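Outer membrane protein Omp121 (Bacteroides thetaiotaomicron, PDB 5FQ8) probably imports nutrients across the bacterial outer membrane as a TonB-dependent transporter, a beta barrel filled by a plug domain and fitted with bound calcium. Local coordinates at residues 191-199 and 841-851; 238-249 and 334-344. All blocks are in the same frame, centred on the assembly; numbering follows the deposited sequence.

Interaction 1 of 2, residues 191-199 and 841-851. With CA (calcium ion), chain N.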
loop_
_atom_site.group_PDB
_atom_site.type_symbol
_atom_site.label_atom_id
_atom_site.label_comp_id
_atom_site.label_asym_id
_atom_site.label_seq_id
_atom_site.Cartn_x
_atom_site.Cartn_y
_atom_site.Cartn_z
ATOM N N LEU B 191 -38.603 -8.797 -1.993
ATOM C CA LEU B 191 -38.166 -7.554 -2.588
ATOM C C LEU B 191 -39.189 -6.485 -2.267
ATOM O O LEU B 191 -40.329 -6.801 -1.923
ATOM C CB LEU B 191 -38.017 -7.696 -4.105
ATOM C CG LEU B 191 -36.937 -8.660 -4.589
ATOM C CD1 LEU B 191 -37.073 -8.903 -6.068
ATOM C CD2 LEU B 191 -35.572 -8.115 -4.275
ATOM N N PRO B 192 -38.822 -5.213 -2.335
ATOM C CA PRO B 192 -39.796 -4.173 -2.009
ATOM C C PRO B 192 -40.949 -4.191 -2.990
ATOM O O PRO B 192 -40.785 -4.479 -4.175
ATOM C CB PRO B 192 -38.974 -2.889 -2.114
ATOM C CG PRO B 192 -37.589 -3.325 -1.890
ATOM C CD PRO B 192 -37.492 -4.633 -2.568
ATOM N N GLU B 193 -42.132 -3.905 -2.485
ATOM C CA GLU B 193 -43.288 -3.848 -3.356
ATOM C C GLU B 193 -43.259 -2.546 -4.129
ATOM O O GLU B 193 -43.149 -1.468 -3.548
ATOM C CB GLU B 193 -44.573 -3.974 -2.552
ATOM C CG GLU B 193 -45.812 -3.909 -3.394
ATOM C CD GLU B 193 -47.053 -3.953 -2.578
ATOM O OE1 GLU B 193 -46.942 -4.010 -1.345
ATOM O OE2 GLU B 193 -48.138 -3.931 -3.173
ATOM N N PHE B 194 -43.364 -2.654 -5.437
ATOM C CA PHE B 194 -43.142 -1.544 -6.340
ATOM C C PHE B 194 -44.445 -0.986 -6.861
ATOM O O PHE B 194 -45.472 -1.653 -6.870
ATOM C CB PHE B 194 -42.294 -1.980 -7.530
ATOM C CG PHE B 194 -40.958 -2.474 -7.149
ATOM C CD1 PHE B 194 -40.045 -1.620 -6.567
ATOM C CD2 PHE B 194 -40.606 -3.787 -7.365
ATOM C CE1 PHE B 194 -38.811 -2.068 -6.203
ATOM C CE2 PHE B 194 -39.363 -4.234 -7.015
ATOM C CZ PHE B 194 -38.464 -3.378 -6.428
ATOM N N GLN B 195 -44.375 0.252 -7.310
ATOM C CA GLN B 195 -45.426 0.860 -8.094
ATOM C C GLN B 195 -45.192 0.494 -9.551
ATOM O O GLN B 195 -44.063 0.511 -10.017
ATOM C CB GLN B 195 -45.402 2.372 -7.886
ATOM C CG GLN B 195 -45.764 3.181 -9.105
ATOM C CD GLN B 195 -44.566 3.598 -9.901
ATOM O OE1 GLN B 195 -44.627 3.670 -11.112
ATOM N NE2 GLN B 195 -43.470 3.880 -9.226
ATOM N N ASN B 196 -46.233 0.135 -10.259
ATOM C CA ASN B 196 -46.121 -0.128 -11.691
ATOM C C ASN B 196 -47.019 0.806 -12.489
ATOM O O ASN B 196 -47.500 0.448 -13.559
ATOM C CB ASN B 196 -46.441 -1.588 -12.041
ATOM C CG ASN B 196 -45.395 -2.569 -11.517
ATOM O OD1 ASN B 196 -44.278 -2.638 -12.027
ATOM N ND2 ASN B 196 -45.771 -3.361 -10.531
ATOM N N GLU B 197 -47.251 2.008 -11.975
ATOM C CA GLU B 197 -48.141 2.955 -12.620
ATOM C C GLU B 197 -47.406 3.958 -13.495
ATOM O O GLU B 197 -47.899 4.306 -14.572
ATOM C CB GLU B 197 -48.955 3.690 -11.556
ATOM C CG GLU B 197 -50.280 4.240 -12.036
ATOM C CD GLU B 197 -51.062 4.930 -10.940
ATOM O OE1 GLU B 197 -50.750 4.716 -9.752
ATOM O OE2 GLU B 197 -51.991 5.689 -11.274
ATOM N N PHE B 198 -46.224 4.408 -13.076
ATOM C CA PHE B 198 -45.473 5.438 -13.781
ATOM C C PHE B 198 -44.064 4.945 -14.089
ATOM O O PHE B 198 -43.489 4.151 -13.348
ATOM C CB PHE B 198 -45.409 6.728 -12.961
ATOM C CG PHE B 198 -46.696 7.086 -12.277
ATOM C CD1 PHE B 198 -47.659 7.831 -12.930
ATOM C CD2 PHE B 198 -46.936 6.683 -10.978
ATOM C CE1 PHE B 198 -48.824 8.157 -12.306
ATOM C CE2 PHE B 198 -48.105 7.012 -10.343
ATOM C CZ PHE B 198 -49.050 7.750 -11.009
ATOM N N GLY B 199 -43.492 5.448 -15.182
ATOM C CA GLY B 199 -42.214 4.990 -15.651
ATOM C C GLY B 199 -41.114 6.026 -15.543
ATOM O O GLY B 199 -41.181 6.978 -14.753
ATOM N N GLY B 841 -38.791 6.860 -6.628
ATOM C CA GLY B 841 -40.133 6.809 -7.166
ATOM C C GLY B 841 -40.608 5.427 -7.512
ATOM O O GLY B 841 -41.466 5.272 -8.382
ATOM N N ASN B 842 -40.073 4.409 -6.856
ATOM C CA ASN B 842 -40.399 3.039 -7.204
ATOM C C ASN B 842 -41.272 2.336 -6.184
ATOM O O ASN B 842 -41.949 1.381 -6.547
ATOM C CB ASN B 842 -39.115 2.224 -7.400
ATOM C CG ASN B 842 -38.460 2.482 -8.715
ATOM O OD1 ASN B 842 -39.090 2.959 -9.643
ATOM N ND2 ASN B 842 -37.184 2.169 -8.804
ATOM N N ALA B 843 -41.277 2.768 -4.933
ATOM C CA ALA B 843 -42.136 2.137 -3.945
ATOM C C ALA B 843 -43.596 2.469 -4.225
ATOM O O ALA B 843 -43.927 3.549 -4.715
ATOM C CB ALA B 843 -41.753 2.585 -2.541
ATOM N N ILE B 844 -44.469 1.518 -3.907
ATOM C CA ILE B 844 -45.886 1.668 -4.205
ATOM C C ILE B 844 -46.465 2.839 -3.430
ATOM O O ILE B 844 -47.360 3.539 -3.911
ATOM C CB ILE B 844 -46.626 0.343 -3.909
ATOM C CG1 ILE B 844 -48.079 0.433 -4.336
ATOM C CG2 ILE B 844 -46.513 -0.044 -2.457
ATOM C CD1 ILE B 844 -48.254 0.590 -5.809
ATOM N N GLN B 845 -45.942 3.091 -2.234
ATOM C CA GLN B 845 -46.376 4.253 -1.477
ATOM C C GLN B 845 -46.270 5.542 -2.275
ATOM O O GLN B 845 -47.118 6.425 -2.120
ATOM C CB GLN B 845 -45.563 4.382 -0.196
ATOM C CG GLN B 845 -45.967 3.436 0.892
ATOM C CD GLN B 845 -45.336 2.100 0.739
ATOM O OE1 GLN B 845 -44.850 1.765 -0.319
ATOM N NE2 GLN B 845 -45.337 1.322 1.799
ATOM N N THR B 846 -45.259 5.683 -3.129
ATOM C CA THR B 846 -45.095 6.965 -3.796
ATOM C C THR B 846 -46.148 7.200 -4.862
ATOM O O THR B 846 -46.204 8.301 -5.418
ATOM C CB THR B 846 -43.699 7.093 -4.413
ATOM O OG1 THR B 846 -43.589 6.253 -5.561
ATOM C CG2 THR B 846 -42.629 6.729 -3.411
ATOM N N ALA B 847 -46.980 6.212 -5.152
ATOM C CA ALA B 847 -48.083 6.414 -6.074
ATOM C C ALA B 847 -49.306 7.009 -5.386
ATOM O O ALA B 847 -50.398 6.930 -5.927
ATOM C CB ALA B 847 -48.429 5.091 -6.749
ATOM N N TYR B 848 -49.098 7.690 -4.261
ATOM C CA TYR B 848 -50.142 7.933 -3.268
ATOM C C TYR B 848 -51.372 8.638 -3.830
ATOM O O TYR B 848 -52.497 8.169 -3.656
ATOM C CB TYR B 848 -49.555 8.732 -2.117
ATOM C CG TYR B 848 -50.545 9.494 -1.283
ATOM C CD1 TYR B 848 -51.318 8.849 -0.345
ATOM C CD2 TYR B 848 -50.664 10.868 -1.400
ATOM C CE1 TYR B 848 -52.194 9.533 0.425
ATOM C CE2 TYR B 848 -51.537 11.555 -0.630
ATOM C CZ TYR B 848 -52.303 10.883 0.282
ATOM O OH TYR B 848 -53.198 11.566 1.063
ATOM N N ASN B 849 -51.210 9.794 -4.440
ATOM C CA ASN B 849 -52.389 10.545 -4.827
ATOM C C ASN B 849 -52.628 10.462 -6.316
ATOM O O ASN B 849 -53.123 11.410 -6.919
ATOM C CB ASN B 849 -52.253 11.993 -4.369
ATOM C CG ASN B 849 -53.564 12.726 -4.349
ATOM O OD1 ASN B 849 -54.381 12.511 -3.474
ATOM N ND2 ASN B 849 -53.766 13.613 -5.306
ATOM N N ASP B 850 -52.271 9.337 -6.922
ATOM C CA ASP B 850 -52.153 9.256 -8.371
ATOM C C ASP B 850 -51.230 10.357 -8.870
ATOM O O ASP B 850 -51.281 10.773 -10.029
ATOM C CB ASP B 850 -53.518 9.310 -9.049
ATOM C CG ASP B 850 -54.439 8.211 -8.565
ATOM O OD1 ASP B 850 -54.410 7.897 -7.357
ATOM O OD2 ASP B 850 -55.204 7.726 -9.414
ATOM N N ARG B 851 -50.394 10.835 -7.956
ATOM C CA ARG B 851 -49.345 11.798 -8.234
ATOM C C ARG B 851 -49.907 13.097 -8.808
ATOM O O ARG B 851 -49.228 13.826 -9.529
ATOM C CB ARG B 851 -48.280 11.175 -9.136
ATOM C CG ARG B 851 -47.356 10.296 -8.332
ATOM C CD ARG B 851 -46.266 9.694 -9.165
ATOM N NE ARG B 851 -45.488 8.760 -8.371
ATOM C CZ ARG B 851 -44.600 7.919 -8.881
ATOM N NH1 ARG B 851 -44.385 7.912 -10.178
ATOM N NH2 ARG B 851 -43.927 7.096 -8.094
HETATM CA CA CA N . -54.313 5.896 -7.559
HETATM O O HOH W 1 -54.071 3.922 -6.443
#
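The side chain of Arg851 lies across one face of the Phe198 ring, with CD 3.7 Å from the ring centroid in a CH-pi contact, guanidinium and ring planes tilted by 23°. Arg851 is pinned by its own segment: NE donates to Thr846 O, while NH2 reaches both Thr846 OG1 and, 3.1 Å away, Gly841 O; all three acceptors lie near the guanidinium plane. NH1 is taken up by Ser213 O. Gln195 packs CG on Ala847 CB and turns OE1 back to accept from Phe198 N. Packing is also close where the backbones meet. Gln195 N donates to Asn842 O at 2.8 Å, nearly straight at 166°, and Ile844 N donates to Glu193 O at 3.3 Å. These bonds flank Phe194 and Ala843, a single antiparallel bridge and a non-hydrogen-bonded pair. The bridge joins two extracellular loops of the TonB-dependent barrel, one following strand 177-188, the other leaving helix 832-839 through a Schellman motif at Gly841. With CG1 of Ile844 anti to its N (chi1 -175°), CD1 is carried to 3.6 Å from Gln195 CA. Toward the margins the contact is looser. At one side Ile844 CG2 merely brushes the Glu193 carboxylate, whose oxygens bond elsewhere, one of them to another protein's chain. At the other, Glu197 OE1 comes to 3.8 Å from Ala847 CB, and its OE2 is salt-bridged to Arg217. Both oxygens of Asp850 hold a calcium ion, OD1 at 2.0 Å, beside a coordinated water; OD2 also accepts from a basic side chain of another protein's chain. Glu197 belongs to this calcium site too, though not bonded to the ion here.

Interaction 2 of 2, residues 238-249 and 334-344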
loop_
_atom_site.group_PDB
_atom_site.type_symbol
_atom_site.label_atom_id
_atom_site.label_comp_id
_atom_site.label_asym_id
_atom_site.label_seq_id
_atom_site.Cartn_x
_atom_site.Cartn_y
_atom_site.Cartn_z
ATOM N N TYR B 238 -43.911 2.045 -23.875
ATOM C CA TYR B 238 -43.875 2.598 -22.524
ATOM C C TYR B 238 -44.840 1.803 -21.648
ATOM O O TYR B 238 -45.992 2.174 -21.429
ATOM C CB TYR B 238 -44.206 4.083 -22.568
ATOM C CG TYR B 238 -43.865 4.834 -21.313
ATOM C CD1 TYR B 238 -42.646 4.647 -20.685
ATOM C CD2 TYR B 238 -44.752 5.741 -20.765
ATOM C CE1 TYR B 238 -42.325 5.325 -19.545
ATOM C CE2 TYR B 238 -44.436 6.428 -19.621
ATOM C CZ TYR B 238 -43.217 6.211 -19.018
ATOM O OH TYR B 238 -42.864 6.873 -17.878
ATOM N N VAL B 239 -44.357 0.666 -21.152
ATOM C CA VAL B 239 -45.158 -0.219 -20.319
ATOM C C VAL B 239 -44.340 -0.618 -19.111
ATOM O O VAL B 239 -43.119 -0.485 -19.092
ATOM C CB VAL B 239 -45.627 -1.483 -21.068
ATOM C CG1 VAL B 239 -46.543 -1.126 -22.203
ATOM C CG2 VAL B 239 -44.450 -2.253 -21.577
ATOM N N ALA B 240 -45.022 -1.133 -18.102
ATOM C CA ALA B 240 -44.342 -1.561 -16.893
ATOM C C ALA B 240 -43.803 -2.974 -17.044
ATOM O O ALA B 240 -44.379 -3.812 -17.739
ATOM C CB ALA B 240 -45.283 -1.504 -15.695
ATOM N N MET B 241 -42.686 -3.238 -16.376
ATOM C CA MET B 241 -42.076 -4.561 -16.345
ATOM C C MET B 241 -41.975 -4.986 -14.888
ATOM O O MET B 241 -40.898 -4.914 -14.283
ATOM C CB MET B 241 -40.714 -4.549 -17.022
ATOM C CG MET B 241 -40.769 -4.151 -18.453
ATOM S SD MET B 241 -39.610 -5.135 -19.339
ATOM C CE MET B 241 -39.716 -4.499 -20.982
ATOM N N PRO B 242 -43.073 -5.459 -14.305
ATOM C CA PRO B 242 -43.117 -5.626 -12.850
ATOM C C PRO B 242 -42.132 -6.634 -12.319
ATOM O O PRO B 242 -41.759 -6.561 -11.147
ATOM C CB PRO B 242 -44.558 -6.082 -12.608
ATOM C CG PRO B 242 -45.301 -5.657 -13.800
ATOM C CD PRO B 242 -44.362 -5.775 -14.927
ATOM N N ASP B 243 -41.696 -7.571 -13.139
ATOM C CA ASP B 243 -40.790 -8.616 -12.698
ATOM C C ASP B 243 -39.327 -8.270 -12.918
ATOM O O ASP B 243 -38.470 -9.139 -12.752
ATOM C CB ASP B 243 -41.114 -9.924 -13.419
ATOM C CG ASP B 243 -41.916 -10.862 -12.574
ATOM O OD1 ASP B 243 -42.519 -10.375 -11.599
ATOM O OD2 ASP B 243 -41.932 -12.078 -12.883
ATOM N N ASN B 244 -39.011 -7.028 -13.265
ATOM C CA ASN B 244 -37.678 -6.764 -13.789
ATOM C C ASN B 244 -36.609 -6.978 -12.730
ATOM O O ASN B 244 -35.607 -7.648 -12.985
ATOM C CB ASN B 244 -37.611 -5.365 -14.382
ATOM C CG ASN B 244 -37.927 -4.301 -13.392
ATOM O OD1 ASN B 244 -38.298 -4.588 -12.267
ATOM N ND2 ASN B 244 -37.777 -3.050 -13.800
ATOM N N ILE B 245 -36.815 -6.459 -11.527
ATOM C CA ILE B 245 -35.837 -6.707 -10.477
ATOM C C ILE B 245 -35.873 -8.163 -10.041
ATOM O O ILE B 245 -34.827 -8.762 -9.775
ATOM C CB ILE B 245 -36.073 -5.747 -9.305
ATOM C CG1 ILE B 245 -35.766 -4.334 -9.771
ATOM C CG2 ILE B 245 -35.219 -6.129 -8.116
ATOM C CD1 ILE B 245 -35.867 -3.322 -8.710
ATOM N N LYS B 246 -37.067 -8.759 -9.970
ATOM C CA LYS B 246 -37.171 -10.151 -9.554
ATOM C C LYS B 246 -36.446 -11.071 -10.526
ATOM O O LYS B 246 -35.802 -12.041 -10.115
ATOM C CB LYS B 246 -38.641 -10.565 -9.439
ATOM C CG LYS B 246 -38.884 -11.941 -8.796
ATOM C CD LYS B 246 -40.230 -12.520 -9.183
ATOM C CE LYS B 246 -40.533 -13.812 -8.435
ATOM N NZ LYS B 246 -39.433 -14.809 -8.576
ATOM N N ASP B 247 -36.542 -10.784 -11.818
ATOM C CA ASP B 247 -35.903 -11.616 -12.827
ATOM C C ASP B 247 -34.394 -11.473 -12.840
ATOM O O ASP B 247 -33.721 -12.255 -13.506
ATOM C CB ASP B 247 -36.444 -11.261 -14.204
ATOM C CG ASP B 247 -37.828 -11.763 -14.417
ATOM O OD1 ASP B 247 -38.394 -12.293 -13.454
ATOM O OD2 ASP B 247 -38.348 -11.629 -15.540
ATOM N N PHE B 248 -33.845 -10.485 -12.140
ATOM C CA PHE B 248 -32.408 -10.261 -12.201
ATOM C C PHE B 248 -31.667 -11.349 -11.457
ATOM O O PHE B 248 -30.504 -11.632 -11.755
ATOM C CB PHE B 248 -32.083 -8.878 -11.637
ATOM C CG PHE B 248 -30.650 -8.691 -11.262
ATOM C CD1 PHE B 248 -29.689 -8.521 -12.225
ATOM C CD2 PHE B 248 -30.274 -8.660 -9.934
ATOM C CE1 PHE B 248 -28.382 -8.349 -11.873
ATOM C CE2 PHE B 248 -28.971 -8.485 -9.572
ATOM C CZ PHE B 248 -28.017 -8.330 -10.538
ATOM N N PHE B 249 -32.334 -11.988 -10.521
ATOM C CA PHE B 249 -31.675 -12.968 -9.690
ATOM C C PHE B 249 -31.720 -14.349 -10.330
ATOM O O PHE B 249 -32.536 -14.643 -11.208
ATOM C CB PHE B 249 -32.310 -12.973 -8.305
ATOM C CG PHE B 249 -32.189 -11.656 -7.594
ATOM C CD1 PHE B 249 -33.108 -10.650 -7.813
ATOM C CD2 PHE B 249 -31.153 -11.420 -6.719
ATOM C CE1 PHE B 249 -32.998 -9.446 -7.171
ATOM C CE2 PHE B 249 -31.038 -10.220 -6.076
ATOM C CZ PHE B 249 -31.961 -9.231 -6.297
ATOM N N LEU B 334 -29.131 -1.290 -8.681
ATOM C CA LEU B 334 -30.234 -2.110 -9.166
ATOM C C LEU B 334 -31.581 -1.515 -8.792
ATOM O O LEU B 334 -32.487 -1.443 -9.625
ATOM C CB LEU B 334 -30.093 -3.510 -8.600
ATOM C CG LEU B 334 -31.050 -4.607 -9.004
ATOM C CD1 LEU B 334 -30.595 -5.180 -10.301
ATOM C CD2 LEU B 334 -31.031 -5.635 -7.925
ATOM N N TYR B 335 -31.710 -1.061 -7.548
ATOM C CA TYR B 335 -32.910 -0.364 -7.119
ATOM C C TYR B 335 -33.151 0.915 -7.897
ATOM O O TYR B 335 -34.295 1.363 -7.996
ATOM C CB TYR B 335 -32.818 -0.037 -5.643
ATOM C CG TYR B 335 -33.100 -1.194 -4.744
ATOM C CD1 TYR B 335 -33.995 -2.187 -5.105
ATOM C CD2 TYR B 335 -32.480 -1.286 -3.520
ATOM C CE1 TYR B 335 -34.242 -3.233 -4.278
ATOM C CE2 TYR B 335 -32.717 -2.330 -2.694
ATOM C CZ TYR B 335 -33.596 -3.295 -3.072
ATOM O OH TYR B 335 -33.823 -4.335 -2.225
ATOM N N GLN B 336 -32.102 1.534 -8.430
ATOM C CA GLN B 336 -32.240 2.790 -9.160
ATOM C C GLN B 336 -32.482 2.504 -10.637
ATOM O O GLN B 336 -31.699 2.839 -11.514
ATOM C CB GLN B 336 -31.011 3.663 -8.956
ATOM C CG GLN B 336 -30.796 4.038 -7.534
ATOM C CD GLN B 336 -29.943 5.264 -7.393
ATOM O OE1 GLN B 336 -30.091 6.224 -8.135
ATOM N NE2 GLN B 336 -29.047 5.246 -6.428
ATOM N N THR B 337 -33.611 1.860 -10.883
ATOM C CA THR B 337 -34.034 1.477 -12.208
ATOM C C THR B 337 -35.472 1.923 -12.410
ATOM O O THR B 337 -36.292 1.772 -11.507
ATOM C CB THR B 337 -33.946 -0.034 -12.389
ATOM O OG1 THR B 337 -32.619 -0.475 -12.110
ATOM C CG2 THR B 337 -34.312 -0.403 -13.799
ATOM N N PRO B 338 -35.806 2.473 -13.566
ATOM C CA PRO B 338 -37.205 2.781 -13.843
ATOM C C PRO B 338 -38.029 1.511 -13.916
ATOM O O PRO B 338 -37.538 0.454 -14.304
ATOM C CB PRO B 338 -37.151 3.484 -15.200
ATOM C CG PRO B 338 -35.767 3.948 -15.340
ATOM C CD PRO B 338 -34.927 2.938 -14.643
ATOM N N ARG B 339 -39.304 1.631 -13.557
ATOM C CA ARG B 339 -40.185 0.472 -13.569
ATOM C C ARG B 339 -40.399 -0.086 -14.955
ATOM O O ARG B 339 -40.913 -1.191 -15.069
ATOM C CB ARG B 339 -41.542 0.813 -12.972
ATOM C CG ARG B 339 -41.490 1.378 -11.592
ATOM C CD ARG B 339 -40.865 0.421 -10.619
ATOM N NE ARG B 339 -41.543 -0.856 -10.669
ATOM C CZ ARG B 339 -40.953 -2.012 -10.945
ATOM N NH1 ARG B 339 -39.658 -2.055 -11.174
ATOM N NH2 ARG B 339 -41.664 -3.121 -10.976
ATOM N N ASP B 340 -40.029 0.627 -16.008
ATOM C CA ASP B 340 -40.292 0.153 -17.356
ATOM C C ASP B 340 -39.081 -0.467 -18.031
ATOM O O ASP B 340 -39.217 -0.999 -19.133
ATOM C CB ASP B 340 -40.797 1.307 -18.216
ATOM C CG ASP B 340 -39.819 2.447 -18.266
ATOM O OD1 ASP B 340 -39.623 3.112 -17.226
ATOM O OD2 ASP B 340 -39.249 2.679 -19.348
ATOM N N ILE B 341 -37.914 -0.411 -17.405
ATOM C CA ILE B 341 -36.652 -0.784 -18.031
ATOM C C ILE B 341 -36.359 -2.248 -17.753
ATOM O O ILE B 341 -36.518 -2.722 -16.626
ATOM C CB ILE B 341 -35.512 0.107 -17.517
ATOM C CG1 ILE B 341 -35.773 1.560 -17.894
ATOM C CG2 ILE B 341 -34.197 -0.354 -18.097
ATOM C CD1 ILE B 341 -35.996 1.763 -19.353
ATOM N N SER B 342 -35.934 -2.967 -18.781
ATOM C CA SER B 342 -35.620 -4.385 -18.650
ATOM C C SER B 342 -34.206 -4.550 -18.113
ATOM O O SER B 342 -33.237 -4.294 -18.829
ATOM C CB SER B 342 -35.766 -5.073 -19.999
ATOM O OG SER B 342 -35.370 -6.426 -19.930
ATOM N N ILE B 343 -34.089 -5.016 -16.872
ATOM C CA ILE B 343 -32.779 -5.180 -16.253
ATOM C C ILE B 343 -32.004 -6.327 -16.895
ATOM O O ILE B 343 -30.824 -6.185 -17.218
ATOM C CB ILE B 343 -32.920 -5.399 -14.742
ATOM C CG1 ILE B 343 -33.486 -4.167 -14.089
ATOM C CG2 ILE B 343 -31.596 -5.683 -14.124
ATOM C CD1 ILE B 343 -33.486 -4.287 -12.616
ATOM N N ILE B 344 -32.635 -7.493 -17.064
ATOM C CA ILE B 344 -31.890 -8.609 -17.628
ATOM C C ILE B 344 -31.523 -8.348 -19.070
ATOM O O ILE B 344 -30.744 -9.103 -19.659
ATOM C CB ILE B 344 -32.667 -9.929 -17.526
ATOM C CG1 ILE B 344 -33.947 -9.840 -18.343
ATOM C CG2 ILE B 344 -32.912 -10.287 -16.095
ATOM C CD1 ILE B 344 -34.796 -11.029 -18.207
HETATM O O HOH W 2 -35.397 -7.566 -15.838
#
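Leu334 CD1 sits over one face of the Phe248 ring, 3.6 Å from the centroid, a CH-pi contact shifted toward the rim. The CD2 branch turns to Phe249 CZ and Ile245 CG2. Beside them Ile245 CG1 meets Ile343 CD1 at 3.6 Å, and Ile343 CG2 leans obliquely on the Phe248 ring. Outward from this apolar centre stands Asn244, its CG held between the backbone N and carbonyl carbon (chi1 60°), which puts the amide across the neighbouring loop. There ND2 donates to Ile341 O at 3.1 Å, straight at 169° and in both the amide and carbonyl planes, while OD1 accepts from Arg339 NH1 at 3.1 Å, the guanidinium turned 62° from the amide. With an alanine here, Ile341 O and Arg339 NH1 would probably each be left without this mate, and the arginine would be held less firmly on this side. Arg339 NE binds Gln195 O, and Met241 N donates to Arg339 O at 3.0 Å. Water 2 links Asn244 O, 2.9 Å away, to Ile344 N. At the polar edge Asp247 OD2 and Ser342 OG bond to the chain of the lipoprotein BT_2262. Phe248 also lies beside Ile283 of a calcium site. The arrangement joins two extracellular loops of the barrel, a layout consistent with TonB-dependent transporters that work with surface lipoproteins.

Following the chain, strand 177-188 leads into 191-199, the first half of interaction 1, whose partner 841-851 lies 642 residues further on, after helix 832-839; that contact therefore closes a loop holding most of the barrel strands. Interaction 2 is nested inside it: 238-249, just ahead of strand 252-264, meets 334-344, at the end of helix 330-335, closing a much shorter loop of four barrel strands. The centres are about 13 Å apart, and the two contacts touch. Asn842 ND2 bonds to Thr337 O and Asn196 OD1 probably to Arg339 NH2, tying early and late extracellular loops together on one side of the chain's centre.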